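Local structure of possible exported protein (Mycobacterium tuberculosis, 3MAY) at residues T14-Y25 / V62-L73. The protein is a secreted heme-binding protein of a heme-iron acquisition system, taking heme free or from host hemoglobin to the membrane proteins MmpL3 and MmpL11. Numbering follows the deposited sequence.
Sequences TVGSVAKSMGDY and VASDLHALSQPL
Y25 reaches across from helix 8-27 to D65 and L69 on helix 60-69, and its contacts change from apolar to polar along its length. At the root, CB rests 3.6 Å from L69 CD1, and CG still feels the same methyl. The trans chi1 of 179° sends the ring away from the backbone N and out along the partner helix. Farther along, CE2 lies 4.4 Å from L66 CG, while CE1 on the other edge of the ring comes close to the D65 carboxylate. At the tip, OH donates a hydrogen bond of 2.7 Å to D65 OD2, which accepts with its anti lone pair; OD2 lies near the ring plane, at its edge, while the carboxylate plane stands 84° to the ring. V62 CB sits 3.6 Å from the same OH. K61 forms a salt bridge to D65 OD2 as well, so this oxygen serves two partners, and the lysine probably helps to stabilise its negative charge.

L69 is shared between neighbours: CD1 goes to Y25, CD2 packs against S21. One turn back along helix 8-27 from S21, V18 lies over the break between helices 60-69 and 71-80, its CG2 3.4 Å from L69 O and 4.1 Å from P72 CB. T14 turns its methyl CG2 to P72 and L73, with OG1 directed back to E10 O.

Helix segments 14-25 and 62-69 run roughly antiparallel, 151° between their directions and 10.4 Å apart at closest axis approach. Y25 is probably the axial heme ligand; H29 beside it and H55 beside V62 probably bind heme too. Helix 30-41 packs on M22, V62 and L66, helix 46-57 on V62 and L66; V15, whose CG2 brushes L73 CD2, also packs on A19 of a second subunit.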
ATOM      1  N   THR C  14     -13.613  -6.960 -15.757  1.00 37.30           N
ATOM      2  CA  THR C  14     -14.388  -6.597 -14.594  1.00 36.49           C
ATOM      3  C   THR C  14     -13.809  -5.360 -13.915  1.00 37.12           C
ATOM      4  O   THR C  14     -14.547  -4.386 -13.585  1.00 37.57           O
ATOM      5  CB  THR C  14     -14.429  -7.747 -13.611  1.00 37.42           C
ATOM      6  OG1 THR C  14     -15.016  -8.905 -14.264  1.00 37.93           O
ATOM      7  CG2 THR C  14     -15.228  -7.346 -12.343  1.00 36.30           C
ATOM      8  N   VAL C  15     -12.490  -5.367 -13.715  1.00 36.47           N
ATOM      9  CA  VAL C  15     -11.837  -4.234 -13.057  1.00 35.68           C
ATOM     10  C   VAL C  15     -12.181  -2.986 -13.877  1.00 35.00           C
ATOM     11  O   VAL C  15     -12.328  -1.872 -13.354  1.00 34.81           O
ATOM     12  CB  VAL C  15     -10.281  -4.420 -13.015  1.00 35.83           C
ATOM     13  CG1 VAL C  15      -9.537  -3.129 -12.704  1.00 35.73           C
ATOM     14  CG2 VAL C  15      -9.926  -5.442 -12.076  1.00 35.78           C
ATOM     15  N   GLY C  16     -12.271  -3.181 -15.174  1.00 34.77           N
ATOM     16  CA  GLY C  16     -12.441  -2.037 -16.069  1.00 34.81           C
ATOM     17  C   GLY C  16     -13.853  -1.495 -16.024  1.00 33.40           C
ATOM     18  O   GLY C  16     -14.074  -0.343 -16.267  1.00 33.78           O
ATOM     19  N   SER C  17     -14.826  -2.313 -15.710  1.00 32.63           N
ATOM     20  CA  SER C  17     -16.096  -1.705 -15.637  1.00 33.94           C
ATOM     21  C   SER C  17     -16.365  -1.118 -14.245  1.00 32.70           C
ATOM     22  O   SER C  17     -17.023  -0.068 -14.094  1.00 34.00           O
ATOM     23  CB  SER C  17     -17.156  -2.638 -16.145  1.00 35.47           C
ATOM     24  OG  SER C  17     -17.309  -3.661 -15.251  1.00 40.49           O
ATOM     25  N   VAL C  18     -15.765  -1.705 -13.237  1.00 31.63           N
ATOM     26  CA  VAL C  18     -15.786  -1.116 -11.946  1.00 31.15           C
ATOM     27  C   VAL C  18     -15.174   0.263 -11.976  1.00 32.12           C
ATOM     28  O   VAL C  18     -15.839   1.263 -11.601  1.00 34.60           O
ATOM     29  CB  VAL C  18     -15.139  -2.005 -10.880  1.00 31.41           C
ATOM     30  CG1 VAL C  18     -14.904  -1.140  -9.557  1.00 27.02           C
ATOM     31  CG2 VAL C  18     -16.129  -3.179 -10.665  1.00 31.22           C
ATOM     32  N   ALA C  19     -13.943   0.364 -12.427  1.00 31.81           N
ATOM     33  CA  ALA C  19     -13.277   1.682 -12.494  1.00 32.06           C
ATOM     34  C   ALA C  19     -14.067   2.703 -13.313  1.00 33.08           C
ATOM     35  O   ALA C  19     -14.266   3.830 -12.906  1.00 33.23           O
ATOM     36  CB  ALA C  19     -11.855   1.520 -13.051  1.00 31.70           C
ATOM     37  N   LYS C  20     -14.546   2.314 -14.480  1.00 35.25           N
ATOM     38  CA  LYS C  20     -15.320   3.256 -15.263  1.00 37.40           C
ATOM     39  C   LYS C  20     -16.541   3.694 -14.496  1.00 37.45           C
ATOM     40  O   LYS C  20     -16.841   4.851 -14.402  1.00 39.11           O
ATOM     41  CB  LYS C  20     -15.718   2.608 -16.558  1.00 38.75           C
ATOM     42  CG  LYS C  20     -16.267   3.555 -17.513  1.00 42.36           C
ATOM     43  CD  LYS C  20     -17.110   2.825 -18.530  1.00 46.19           C
ATOM     44  CE  LYS C  20     -17.801   3.859 -19.394  1.00 51.50           C
ATOM     45  NZ  LYS C  20     -18.534   4.785 -18.458  1.00 53.46           N
ATOM     46  N   SER C  21     -17.231   2.773 -13.862  1.00 38.21           N
ATOM     47  CA  SER C  21     -18.432   3.203 -13.218  1.00 38.24           C
ATOM     48  C   SER C  21     -18.097   3.943 -11.942  1.00 38.23           C
ATOM     49  O   SER C  21     -18.795   4.905 -11.607  1.00 39.71           O
ATOM     50  CB  SER C  21     -19.383   2.050 -13.056  1.00 38.80           C
ATOM     51  OG  SER C  21     -18.823   1.148 -12.149  1.00 44.39           O
ATOM     52  N   MET C  22     -16.985   3.624 -11.276  1.00 37.36           N
ATOM     53  CA  MET C  22     -16.515   4.558 -10.221  1.00 38.33           C
ATOM     54  C   MET C  22     -16.187   5.976 -10.719  1.00 37.74           C
ATOM     55  O   MET C  22     -16.449   6.988  -9.981  1.00 38.29           O
ATOM     56  CB  MET C  22     -15.367   4.015  -9.381  1.00 40.37           C
ATOM     57  CG  MET C  22     -14.783   5.012  -8.337  1.00 46.11           C
ATOM     58  SD  MET C  22     -13.521   4.186  -7.298  1.00 60.97           S
ATOM     59  CE  MET C  22     -12.714   5.535  -6.345  1.00 60.58           C
ATOM     60  N   GLY C  23     -15.652   6.091 -11.938  1.00 36.16           N
ATOM     61  CA  GLY C  23     -15.431   7.414 -12.507  1.00 35.36           C
ATOM     62  C   GLY C  23     -16.772   8.125 -12.732  1.00 36.20           C
ATOM     63  O   GLY C  23     -16.923   9.304 -12.386  1.00 36.14           O
ATOM     64  N   ASP C  24     -17.755   7.429 -13.312  1.00 35.95           N
ATOM     65  CA  ASP C  24     -19.094   7.992 -13.435  1.00 36.07           C
ATOM     66  C   ASP C  24     -19.695   8.431 -12.081  1.00 35.39           C
ATOM     67  O   ASP C  24     -20.278   9.509 -11.985  1.00 36.99           O
ATOM     68  CB  ASP C  24     -20.023   6.968 -14.095  1.00 37.56           C
ATOM     69  CG  ASP C  24     -19.679   6.700 -15.530  1.00 39.70           C
ATOM     70  OD1 ASP C  24     -18.972   7.500 -16.162  1.00 44.65           O
ATOM     71  OD2 ASP C  24     -20.128   5.680 -16.047  1.00 45.55           O
ATOM     72  N   TYR C  25     -19.510   7.644 -11.016  1.00 32.96           N
ATOM     73  CA  TYR C  25     -20.069   7.979  -9.721  1.00 30.77           C
ATOM     74  C   TYR C  25     -19.431   9.227  -9.174  1.00 31.10           C
ATOM     75  O   TYR C  25     -20.116  10.098  -8.673  1.00 32.23           O
ATOM     76  CB  TYR C  25     -19.830   6.847  -8.753  1.00 30.88           C
ATOM     77  CG  TYR C  25     -20.349   7.098  -7.371  1.00 31.66           C
ATOM     78  CD1 TYR C  25     -21.694   6.996  -7.103  1.00 33.78           C
ATOM     79  CD2 TYR C  25     -19.501   7.424  -6.313  1.00 33.10           C
ATOM     80  CE1 TYR C  25     -22.188   7.213  -5.825  1.00 36.06           C
ATOM     81  CE2 TYR C  25     -20.013   7.674  -4.984  1.00 32.61           C
ATOM     82  CZ  TYR C  25     -21.372   7.553  -4.762  1.00 35.58           C
ATOM     83  OH  TYR C  25     -22.001   7.762  -3.493  1.00 37.48           O
ATOM     84  N   VAL C  62     -22.481   7.291   0.674  1.00 48.94           N
ATOM     85  CA  VAL C  62     -21.272   7.130  -0.152  1.00 46.98           C
ATOM     86  C   VAL C  62     -20.580   5.825   0.077  1.00 47.36           C
ATOM     87  O   VAL C  62     -20.222   5.166  -0.913  1.00 47.45           O
ATOM     88  CB  VAL C  62     -20.330   8.355  -0.344  1.00 46.39           C
ATOM     89  CG1 VAL C  62     -20.522   9.390   0.660  1.00 48.24           C
ATOM     90  CG2 VAL C  62     -18.872   7.970  -0.467  1.00 45.34           C
ATOM     91  N   ALA C  63     -20.467   5.373   1.333  1.00 48.12           N
ATOM     92  CA  ALA C  63     -19.711   4.092   1.573  1.00 48.77           C
ATOM     93  C   ALA C  63     -20.463   2.881   1.073  1.00 48.85           C
ATOM     94  O   ALA C  63     -19.886   1.944   0.507  1.00 49.82           O
ATOM     95  CB  ALA C  63     -19.339   3.874   3.011  1.00 50.74           C
ATOM     96  N   SER C  64     -21.770   2.914   1.275  1.00 48.56           N
ATOM     97  CA  SER C  64     -22.667   1.905   0.745  1.00 47.12           C
ATOM     98  C   SER C  64     -22.680   1.864  -0.817  1.00 45.34           C
ATOM     99  O   SER C  64     -22.761   0.783  -1.412  1.00 44.93           O
ATOM    100  CB  SER C  64     -24.023   2.168   1.381  1.00 47.43           C
ATOM    101  OG  SER C  64     -25.055   1.739   0.570  1.00 48.98           O
ATOM    102  N   ASP C  65     -22.556   3.034  -1.471  1.00 44.35           N
ATOM    103  CA  ASP C  65     -22.505   3.101  -2.964  1.00 42.90           C
ATOM    104  C   ASP C  65     -21.169   2.565  -3.473  1.00 40.52           C
ATOM    105  O   ASP C  65     -21.090   1.817  -4.418  1.00 38.75           O
ATOM    106  CB  ASP C  65     -22.680   4.552  -3.471  1.00 42.74           C
ATOM    107  CG  ASP C  65     -24.119   5.042  -3.431  1.00 45.68           C
ATOM    108  OD1 ASP C  65     -25.091   4.239  -3.253  1.00 51.02           O
ATOM    109  OD2 ASP C  65     -24.280   6.280  -3.575  1.00 48.51           O
ATOM    110  N   LEU C  66     -20.109   2.990  -2.819  1.00 41.03           N
ATOM    111  CA  LEU C  66     -18.800   2.533  -3.167  1.00 41.74           C
ATOM    112  C   LEU C  66     -18.744   1.031  -3.067  1.00 42.93           C
ATOM    113  O   LEU C  66     -18.419   0.368  -4.056  1.00 42.96           O
ATOM    114  CB  LEU C  66     -17.737   3.254  -2.344  1.00 42.92           C
ATOM    115  CG  LEU C  66     -17.537   4.681  -2.906  1.00 43.22           C
ATOM    116  CD1 LEU C  66     -17.048   5.698  -1.890  1.00 42.20           C
ATOM    117  CD2 LEU C  66     -16.597   4.665  -4.113  1.00 46.72           C
ATOM    118  N   HIS C  67     -19.168   0.485  -1.925  1.00 44.78           N
ATOM    119  CA  HIS C  67     -19.385  -0.966  -1.795  1.00 46.02           C
ATOM    120  C   HIS C  67     -20.144  -1.608  -2.975  1.00 45.77           C
ATOM    121  O   HIS C  67     -19.725  -2.637  -3.484  1.00 47.20           O
ATOM    122  CB  HIS C  67     -20.109  -1.298  -0.482  1.00 48.26           C
ATOM    123  CG  HIS C  67     -20.173  -2.762  -0.196  1.00 52.54           C
ATOM    124  ND1 HIS C  67     -19.077  -3.477   0.249  1.00 56.10           N
ATOM    125  CD2 HIS C  67     -21.180  -3.657  -0.328  1.00 56.21           C
ATOM    126  CE1 HIS C  67     -19.416  -4.749   0.393  1.00 59.61           C
ATOM    127  NE2 HIS C  67     -20.686  -4.887   0.044  1.00 60.06           N
ATOM    128  N   ALA C  68     -21.241  -1.009  -3.432  1.00 44.51           N
ATOM    129  CA  ALA C  68     -21.969  -1.586  -4.553  1.00 43.60           C
ATOM    130  C   ALA C  68     -21.220  -1.535  -5.875  1.00 43.08           C
ATOM    131  O   ALA C  68     -21.328  -2.463  -6.679  1.00 42.38           O
ATOM    132  CB  ALA C  68     -23.331  -0.935  -4.704  1.00 43.38           C
ATOM    133  N   LEU C  69     -20.528  -0.434  -6.149  1.00 43.37           N
ATOM    134  CA  LEU C  69     -19.786  -0.317  -7.428  1.00 44.00           C
ATOM    135  C   LEU C  69     -18.739  -1.430  -7.568  1.00 45.18           C
ATOM    136  O   LEU C  69     -18.536  -1.911  -8.674  1.00 45.10           O
ATOM    137  CB  LEU C  69     -19.079   1.029  -7.543  1.00 42.77           C
ATOM    138  CG  LEU C  69     -20.112   2.016  -7.993  1.00 43.53           C
ATOM    139  CD1 LEU C  69     -19.578   3.391  -7.931  1.00 40.81           C
ATOM    140  CD2 LEU C  69     -20.600   1.627  -9.428  1.00 45.97           C
ATOM    141  N   SER C  70     -18.131  -1.873  -6.453  1.00 46.75           N
ATOM    142  CA  SER C  70     -17.105  -2.938  -6.551  1.00 48.78           C
ATOM    143  C   SER C  70     -17.699  -4.309  -6.578  1.00 50.21           C
ATOM    144  O   SER C  70     -16.989  -5.294  -6.760  1.00 51.66           O
ATOM    145  CB  SER C  70     -16.087  -2.864  -5.419  1.00 48.51           C
ATOM    146  OG  SER C  70     -16.659  -3.458  -4.296  1.00 50.96           O
ATOM    147  N   GLN C  71     -19.008  -4.392  -6.372  1.00 52.00           N
ATOM    148  CA  GLN C  71     -19.676  -5.692  -6.240  1.00 53.74           C
ATOM    149  C   GLN C  71     -19.358  -6.661  -7.400  1.00 53.58           C
ATOM    150  O   GLN C  71     -19.286  -7.847  -7.136  1.00 54.57           O
ATOM    151  CB  GLN C  71     -21.205  -5.540  -6.048  1.00 54.37           C
ATOM    152  CG  GLN C  71     -22.007  -6.836  -5.621  1.00 55.68           C
ATOM    153  CD  GLN C  71     -21.584  -7.383  -4.245  1.00 60.21           C
ATOM    154  OE1 GLN C  71     -21.339  -8.589  -4.086  1.00 64.97           O
ATOM    155  NE2 GLN C  71     -21.497  -6.500  -3.248  1.00 58.97           N
ATOM    156  N   PRO C  72     -19.232  -6.172  -8.680  1.00 52.65           N
ATOM    157  CA  PRO C  72     -18.885  -7.136  -9.747  1.00 52.39           C
ATOM    158  C   PRO C  72     -17.561  -7.905  -9.493  1.00 53.36           C
ATOM    159  O   PRO C  72     -17.345  -9.020 -10.005  1.00 53.72           O
ATOM    160  CB  PRO C  72     -18.820  -6.266 -10.995  1.00 51.33           C
ATOM    161  CG  PRO C  72     -19.811  -5.109 -10.719  1.00 49.80           C
ATOM    162  CD  PRO C  72     -19.756  -4.892  -9.239  1.00 51.31           C
ATOM    163  N   LEU C  73     -16.717  -7.349  -8.647  1.00 53.84           N
ATOM    164  CA  LEU C  73     -15.433  -7.961  -8.377  1.00 55.74           C
ATOM    165  C   LEU C  73     -15.624  -9.165  -7.427  1.00 57.11           C
ATOM    166  O   LEU C  73     -15.115 -10.295  -7.644  1.00 55.63           O
ATOM    167  CB  LEU C  73     -14.521  -6.895  -7.750  1.00 55.78           C
ATOM    168  CG  LEU C  73     -13.045  -6.862  -8.147  1.00 57.90           C
ATOM    169  CD1 LEU C  73     -12.713  -7.954  -9.174  1.00 57.54           C
ATOM    170  CD2 LEU C  73     -12.667  -5.432  -8.648  1.00 58.32           C
TER